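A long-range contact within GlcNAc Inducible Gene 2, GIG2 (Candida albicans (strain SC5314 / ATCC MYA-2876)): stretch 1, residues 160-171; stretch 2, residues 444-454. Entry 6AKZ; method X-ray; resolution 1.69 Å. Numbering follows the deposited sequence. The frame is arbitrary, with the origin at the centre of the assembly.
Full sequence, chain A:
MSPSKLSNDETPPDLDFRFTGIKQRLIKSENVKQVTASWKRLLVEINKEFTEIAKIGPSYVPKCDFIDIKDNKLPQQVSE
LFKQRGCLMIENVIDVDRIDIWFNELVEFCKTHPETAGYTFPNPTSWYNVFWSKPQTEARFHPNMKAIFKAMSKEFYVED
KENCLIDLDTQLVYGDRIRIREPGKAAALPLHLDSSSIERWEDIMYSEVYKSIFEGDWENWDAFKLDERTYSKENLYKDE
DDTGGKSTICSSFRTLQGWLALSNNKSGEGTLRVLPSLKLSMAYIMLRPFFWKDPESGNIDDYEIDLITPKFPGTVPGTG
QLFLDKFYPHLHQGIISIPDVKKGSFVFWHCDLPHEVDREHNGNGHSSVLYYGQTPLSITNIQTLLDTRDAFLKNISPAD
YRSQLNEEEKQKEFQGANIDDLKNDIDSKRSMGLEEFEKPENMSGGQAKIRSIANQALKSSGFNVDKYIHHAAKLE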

ATOM      1  N   ASP A 160      13.861   5.903 -16.087  1.00 17.59           N
ATOM      2  CA  ASP A 160      14.817   6.988 -15.999  1.00 18.02           C
ATOM      3  C   ASP A 160      15.663   6.845 -14.762  1.00 17.81           C
ATOM      4  O   ASP A 160      15.482   7.515 -13.809  1.00 19.33           O
ATOM      5  N   LYS A 161      16.595   5.934 -14.825  1.00 16.89           N
ATOM      6  CA  LYS A 161      17.483   5.614 -13.720  1.00 18.63           C
ATOM      7  C   LYS A 161      18.482   6.723 -13.410  1.00 20.71           C
ATOM      8  O   LYS A 161      18.924   6.848 -12.266  1.00 19.18           O
ATOM      9  N   GLU A 162      18.784   7.550 -14.400  1.00 18.73           N
ATOM     10  CA  GLU A 162      19.756   8.591 -14.166  1.00 22.05           C
ATOM     11  C   GLU A 162      19.226   9.650 -13.240  1.00 20.48           C
ATOM     12  O   GLU A 162      19.994  10.190 -12.447  1.00 19.64           O
ATOM     13  N   ASN A 163      17.930   9.967 -13.334  1.00 17.97           N
ATOM     14  CA  ASN A 163      17.347  11.080 -12.602  1.00 20.61           C
ATOM     15  C   ASN A 163      16.278  10.787 -11.573  1.00 17.76           C
ATOM     16  O   ASN A 163      16.054  11.617 -10.661  1.00 18.09           O
ATOM     17  N   CYS A 164      15.603   9.643 -11.689  1.00 14.73           N
ATOM     18  CA  CYS A 164      14.448   9.426 -10.813  1.00 14.96           C
ATOM     19  C   CYS A 164      14.945   9.204  -9.385  1.00 14.13           C
ATOM     20  O   CYS A 164      15.767   8.262  -9.105  1.00 13.61           O
ATOM     21  N   LEU A 165      14.426   9.990  -8.442  1.00 14.00           N
ATOM     22  CA  LEU A 165      14.946   9.984  -7.069  1.00 12.35           C
ATOM     23  C   LEU A 165      14.374   8.846  -6.198  1.00 14.53           C
ATOM     24  O   LEU A 165      13.682   9.081  -5.201  1.00 13.22           O
ATOM     25  N   ILE A 166      14.736   7.614  -6.559  1.00 14.14           N
ATOM     26  CA  ILE A 166      14.313   6.429  -5.828  1.00 13.16           C
ATOM     27  C   ILE A 166      15.440   5.406  -5.831  1.00 14.10           C
ATOM     28  O   ILE A 166      16.214   5.305  -6.818  1.00 14.01           O
ATOM     29  N   ASP A 167      15.539   4.673  -4.725  1.00 12.65           N
ATOM     30  CA  ASP A 167      16.446   3.571  -4.570  1.00 13.58           C
ATOM     31  C   ASP A 167      15.680   2.354  -4.082  1.00 12.42           C
ATOM     32  O   ASP A 167      15.395   2.181  -2.904  1.00 11.17           O
ATOM     33  N   LEU A 168      15.349   1.494  -5.031  1.00 12.07           N
ATOM     34  CA  LEU A 168      14.515   0.340  -4.723  1.00 12.98           C
ATOM     35  C   LEU A 168      15.294  -0.733  -3.984  1.00 13.51           C
ATOM     36  O   LEU A 168      14.697  -1.629  -3.391  1.00 15.57           O
ATOM     37  N   ASP A 169      16.603  -0.616  -3.964  1.00 15.21           N
ATOM     38  CA  ASP A 169      17.432  -1.497  -3.149  1.00 17.92           C
ATOM     39  C   ASP A 169      17.384  -1.164  -1.667  1.00 18.50           C
ATOM     40  O   ASP A 169      17.986  -1.880  -0.844  1.00 21.41           O
ATOM     41  N   THR A 170      16.737  -0.102  -1.245  1.00 14.96           N
ATOM     42  CA  THR A 170      16.742   0.213   0.129  1.00 13.88           C
ATOM     43  C   THR A 170      15.314   0.194   0.667  1.00 15.27           C
ATOM     44  O   THR A 170      14.429   0.928   0.151  1.00 14.07           O
ATOM     45  N   GLN A 171      15.127  -0.569   1.758  1.00 12.64           N
ATOM     46  CA  GLN A 171      13.870  -0.584   2.507  1.00 13.19           C
ATOM     47  C   GLN A 171      13.950   0.373   3.673  1.00 14.26           C
ATOM     48  O   GLN A 171      14.854   0.278   4.450  1.00 16.23           O
ATOM     49  N   SER A 444      25.637   5.265  -9.185  1.00 23.29           N
ATOM     50  CA  SER A 444      25.327   6.593  -9.774  1.00 22.34           C
ATOM     51  C   SER A 444      23.840   6.727 -10.041  1.00 21.37           C
ATOM     52  O   SER A 444      23.021   5.938  -9.495  1.00 20.49           O
ATOM     53  N   GLY A 445      23.469   7.812 -10.751  1.00 19.40           N
ATOM     54  CA  GLY A 445      22.107   8.059 -11.033  1.00 16.49           C
ATOM     55  C   GLY A 445      21.259   8.396  -9.833  1.00 16.71           C
ATOM     56  O   GLY A 445      21.748   8.913  -8.789  1.00 15.67           O
ATOM     57  N   GLY A 446      19.943   8.206 -10.009  1.00 16.73           N
ATOM     58  CA  GLY A 446      18.983   8.617  -8.986  1.00 17.51           C
ATOM     59  C   GLY A 446      19.170   7.870  -7.700  1.00 14.72           C
ATOM     60  O   GLY A 446      18.952   8.413  -6.579  1.00 14.27           O
ATOM     61  N   GLN A 447      19.649   6.635  -7.802  1.00 15.26           N
ATOM     62  CA  GLN A 447      19.962   5.863  -6.606  1.00 18.53           C
ATOM     63  C   GLN A 447      21.050   6.534  -5.711  1.00 17.66           C
ATOM     64  O   GLN A 447      20.909   6.671  -4.478  1.00 15.91           O
ATOM     65  N   ALA A 448      22.136   6.945  -6.355  1.00 15.51           N
ATOM     66  CA  ALA A 448      23.168   7.740  -5.655  1.00 15.90           C
ATOM     67  C   ALA A 448      22.634   9.075  -5.151  1.00 13.65           C
ATOM     68  O   ALA A 448      22.898   9.487  -3.996  1.00 14.12           O
ATOM     69  N   LYS A 449      21.833   9.749  -5.945  1.00 14.00           N
ATOM     70  CA  LYS A 449      21.350  11.036  -5.560  1.00 14.28           C
ATOM     71  C   LYS A 449      20.403  10.962  -4.368  1.00 15.52           C
ATOM     72  O   LYS A 449      20.497  11.787  -3.444  1.00 13.48           O
ATOM     73  N   ILE A 450      19.470   9.991  -4.377  1.00 13.79           N
ATOM     74  CA  ILE A 450      18.520   9.923  -3.219  1.00 13.23           C
ATOM     75  C   ILE A 450      19.250   9.597  -1.920  1.00 13.54           C
ATOM     76  O   ILE A 450      18.894  10.104  -0.834  1.00 14.09           O
ATOM     77  N   ARG A 451      20.281   8.772  -1.997  1.00 12.56           N
ATOM     78  CA  ARG A 451      21.047   8.471  -0.848  1.00 13.05           C
ATOM     79  C   ARG A 451      21.723   9.720  -0.321  1.00 13.17           C
ATOM     80  O   ARG A 451      21.715   9.958   0.868  1.00 14.57           O
ATOM     81  N   SER A 452      22.293  10.523  -1.198  1.00 12.31           N
ATOM     82  CA  SER A 452      22.897  11.765  -0.771  1.00 14.50           C
ATOM     83  C   SER A 452      21.896  12.715  -0.128  1.00 13.55           C
ATOM     84  O   SER A 452      22.188  13.345   0.924  1.00 14.38           O
ATOM     85  N   ILE A 453      20.737  12.852  -0.756  1.00 14.83           N
ATOM     86  CA  ILE A 453      19.700  13.761  -0.246  1.00 15.40           C
ATOM     87  C   ILE A 453      19.249  13.291   1.163  1.00 17.36           C
ATOM     88  O   ILE A 453      19.139  14.115   2.110  1.00 16.34           O
ATOM     89  N   ALA A 454      19.066  11.980   1.338  1.00 14.81           N
ATOM     90  CA  ALA A 454      18.763  11.476   2.679  1.00 16.16           C
ATOM     91  C   ALA A 454      19.833  11.794   3.722  1.00 16.26           C
ATOM     92  O   ALA A 454      19.525  12.265   4.826  1.00 14.65           O
TER

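The contact sets the first turns of a helix that continues beyond stretch 2 against a bent segment of loop and short strand, burying 624 Å² in all. Its first rule is closeness without side chains. Gly 446 N donates to Lys 161 O at 2.8 Å, almost straight, and Gly 446 CA lies 3.2 Å from Cys 164 O in a CA-H...O contact. A CB on Gly 446 would point toward the loop and fall 1.8 Å from Cys 164 O; one on Gly 445 would fall 2.6 Å from Lys 161 O, and the positive phi of Gly 445 favours glycine as well. One water extends this backbone seam, donating to Lys 161 O at 2.8 Å and accepting from Gln 447 N at 3.0 Å.

The apolar part is built around Leu 165. Its CA-to-CB bond points sideways, but the m, t rotamer brings its end to the helix: Leu 165 CD2 meets Lys 449 CB at 3.6 Å, and Leu 165 CD1 meets Ile 453 CD1 at 4.0 Å. Ile 450 (t, p) points toward the loop, placing its CD1 4.2 Å from Leu 165 CB while its CG2 packs 3.6 Å from Asp 167 CB. Ile 453 (m, t) also points toward stretch 1. Lys 449, Ile 450 and Ile 453 thus give the helix its inward face, whereas Ala 448 points away.

The charged part centres on Asp 167, chi1 t, which points toward the helix and serves it with both oxygens. Asp 167 OD1 accepts from Gln 447 NE2 at 2.8 Å; Asp 167 OD2 accepts from Arg 451 NE and Arg 451 NH2, each at 2.8 Å, in a salt bridge at the edge of the guanidinium. Arg 451 (m, t, t) and Gln 447 (t, t) both leave the helix sideways, and their extended chains carry the polar ends across. The type I turn from Asp 167 to Thr 170 supplies further support: Thr 170 OG1 donates to Asp 167 OD2 at 2.7 Å, and Asp 169 OD2 takes a second hydrogen bond from Gln 447 NE2 at 2.7 Å.

At the other end, Lys 449, m at chi1 and t from chi2 to chi4, stretches along the loop so that its NZ donates to Glu 162 O at 3.0 Å. Glu 162 starts away from the helix, yet its t, p chain returns Glu 162 OE2 to 4.0 Å from Lys 449 NZ, a long salt bridge. The design reads as bare glycine where backbones meet, branched aliphatics beside it, and long polar chains reaching acidic side chains and a backbone carbonyl.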

ATOM      1  CB  ASP A 160      14.077   8.294 -16.003  1.00 19.73           C
ATOM      2  CG  ASP A 160      14.983   9.499 -15.963  1.00 22.29           C
ATOM      3  OD1 ASP A 160      16.189   9.370 -15.935  1.00 20.26           O
ATOM      4  OD2 ASP A 160      14.388  10.570 -15.898  1.00 27.74           O
ATOM      5  CB  LYS A 161      18.239   4.312 -13.924  1.00 18.83           C
ATOM      6  CG  LYS A 161      17.312   3.093 -13.935  1.00 18.70           C
ATOM      7  CD  LYS A 161      18.152   1.813 -14.081  1.00 20.41           C
ATOM      8  CE  LYS A 161      17.362   0.510 -13.982  1.00 23.28           C
ATOM      9  NZ  LYS A 161      16.185   0.619 -14.921  1.00 29.31           N
ATOM     10  CB  GLU A 162      20.157   9.209 -15.503  1.00 23.50           C
ATOM     11  CG  GLU A 162      21.319  10.203 -15.408  1.00 28.91           C
ATOM     12  CD  GLU A 162      22.532   9.660 -14.674  1.00 34.29           C
ATOM     13  OE1 GLU A 162      22.891   8.460 -14.838  1.00 38.95           O
ATOM     14  OE2 GLU A 162      23.132  10.458 -13.930  1.00 39.82           O
ATOM     15  CB  ASN A 163      16.783  12.067 -13.579  1.00 25.33           C
ATOM     16  CG  ASN A 163      17.849  12.633 -14.454  1.00 30.58           C
ATOM     17  OD1 ASN A 163      18.869  13.122 -13.955  1.00 31.77           O
ATOM     18  ND2 ASN A 163      17.693  12.455 -15.725  1.00 29.84           N
ATOM     19  CB  CYS A 164      13.666   8.211 -11.277  1.00 16.80           C
ATOM     20  SG  CYS A 164      12.119   7.958 -10.421  1.00 21.55           S
ATOM     21  CB  LEU A 165      14.780  11.362  -6.420  1.00 12.60           C
ATOM     22  CG  LEU A 165      15.631  12.438  -7.118  1.00 14.25           C
ATOM     23  CD1 LEU A 165      15.284  13.754  -6.438  1.00 15.46           C
ATOM     24  CD2 LEU A 165      17.127  12.157  -6.988  1.00 15.81           C
ATOM     25  CB  ILE A 166      12.982   5.897  -6.346  1.00 14.11           C
ATOM     26  CG1 ILE A 166      12.518   4.686  -5.535  1.00 13.81           C
ATOM     27  CG2 ILE A 166      13.081   5.501  -7.801  1.00 15.02           C
ATOM     28  CD1 ILE A 166      11.054   4.333  -5.835  1.00 14.99           C
ATOM     29  CB  ASP A 167      17.593   3.963  -3.628  1.00 14.66           C
ATOM     30  CG  ASP A 167      18.472   2.750  -3.218  1.00 17.23           C
ATOM     31  OD1 ASP A 167      18.513   1.727  -3.961  1.00 17.74           O
ATOM     32  OD2 ASP A 167      19.167   2.854  -2.179  1.00 17.30           O
ATOM     33  CB  LEU A 168      13.952  -0.210  -6.035  1.00 14.27           C
ATOM     34  CG  LEU A 168      12.772   0.589  -6.569  1.00 14.62           C
ATOM     35  CD1 LEU A 168      12.438   0.124  -7.990  1.00 14.46           C
ATOM     36  CD2 LEU A 168      11.537   0.465  -5.731  1.00 16.42           C
ATOM     37  CB  ASP A 169      18.902  -1.405  -3.579  1.00 22.54           C
ATOM     38  CG  ASP A 169      19.144  -1.937  -4.943  1.00 29.55           C
ATOM     39  OD1 ASP A 169      18.308  -2.721  -5.446  1.00 31.47           O
ATOM     40  OD2 ASP A 169      20.193  -1.583  -5.538  1.00 33.68           O
ATOM     41  CB  THR A 170      17.359   1.551   0.352  1.00 16.73           C
ATOM     42  OG1 THR A 170      18.769   1.451   0.046  1.00 17.98           O
ATOM     43  CG2 THR A 170      17.183   2.010   1.798  1.00 15.27           C
ATOM     44  CB  GLN A 171      13.616  -2.000   3.015  1.00 14.95           C
ATOM     45  CG  GLN A 171      12.499  -2.203   3.985  1.00 14.43           C
ATOM     46  CD  GLN A 171      11.107  -1.924   3.444  1.00 15.72           C
ATOM     47  OE1 GLN A 171      10.882  -1.661   2.239  1.00 15.81           O
ATOM     48  NE2 GLN A 171      10.146  -2.107   4.308  1.00 15.34           N
ATOM     49  CB  SER A 444      26.161   6.845 -11.033  1.00 26.70           C
ATOM     50  OG  SER A 444      25.861   5.862 -11.989  1.00 26.75           O
ATOM     51  CB  GLN A 447      20.344   4.489  -7.041  1.00 21.37           C
ATOM     52  CG  GLN A 447      20.544   3.515  -5.960  1.00 22.86           C
ATOM     53  CD  GLN A 447      20.970   2.152  -6.489  1.00 25.91           C
ATOM     54  OE1 GLN A 447      21.709   2.046  -7.490  1.00 28.09           O
ATOM     55  NE2 GLN A 447      20.552   1.101  -5.782  1.00 25.99           N
ATOM     56  CB  ALA A 448      24.397   7.982  -6.508  1.00 16.60           C
ATOM     57  CB  LYS A 449      20.682  11.723  -6.718  1.00 17.67           C
ATOM     58  CG  LYS A 449      21.653  12.067  -7.864  1.00 19.04           C
ATOM     59  CD  LYS A 449      20.822  12.482  -9.075  1.00 23.26           C
ATOM     60  CE  LYS A 449      21.739  12.815 -10.247  1.00 25.55           C
ATOM     61  NZ  LYS A 449      21.009  12.808 -11.518  1.00 26.63           N
ATOM     62  CB  ILE A 450      17.298   9.031  -3.532  1.00 13.64           C
ATOM     63  CG1 ILE A 450      16.188   9.268  -2.518  1.00 13.80           C
ATOM     64  CG2 ILE A 450      17.752   7.529  -3.582  1.00 13.98           C
ATOM     65  CD1 ILE A 450      15.684  10.697  -2.423  1.00 14.49           C
ATOM     66  CB  ARG A 451      22.041   7.356  -1.101  1.00 14.27           C
ATOM     67  CG  ARG A 451      21.438   6.005  -1.224  1.00 14.82           C
ATOM     68  CD  ARG A 451      22.471   4.917  -1.385  1.00 16.70           C
ATOM     69  NE  ARG A 451      21.812   3.645  -1.699  1.00 14.28           N
ATOM     70  CZ  ARG A 451      22.342   2.446  -1.618  1.00 17.52           C
ATOM     71  NH1 ARG A 451      23.621   2.263  -1.269  1.00 19.34           N
ATOM     72  NH2 ARG A 451      21.567   1.385  -1.935  1.00 19.57           N
ATOM     73  CB  SER A 452      23.626  12.448  -1.929  1.00 14.41           C
ATOM     74  OG  SER A 452      24.121  13.731  -1.481  1.00 14.64           O
ATOM     75  CB  ILE A 453      18.564  13.816  -1.220  1.00 15.82           C
ATOM     76  CG1 ILE A 453      19.014  14.568  -2.493  1.00 15.64           C
ATOM     77  CG2 ILE A 453      17.306  14.445  -0.578  1.00 16.92           C
ATOM     78  CD1 ILE A 453      18.099  14.333  -3.692  1.00 15.12           C
ATOM     79  CB  ALA A 454      18.506   9.980   2.682  1.00 17.22           C
TER
HETATM   80  O   HOH W   1      19.314   4.953 -10.241  1.00 22.01           O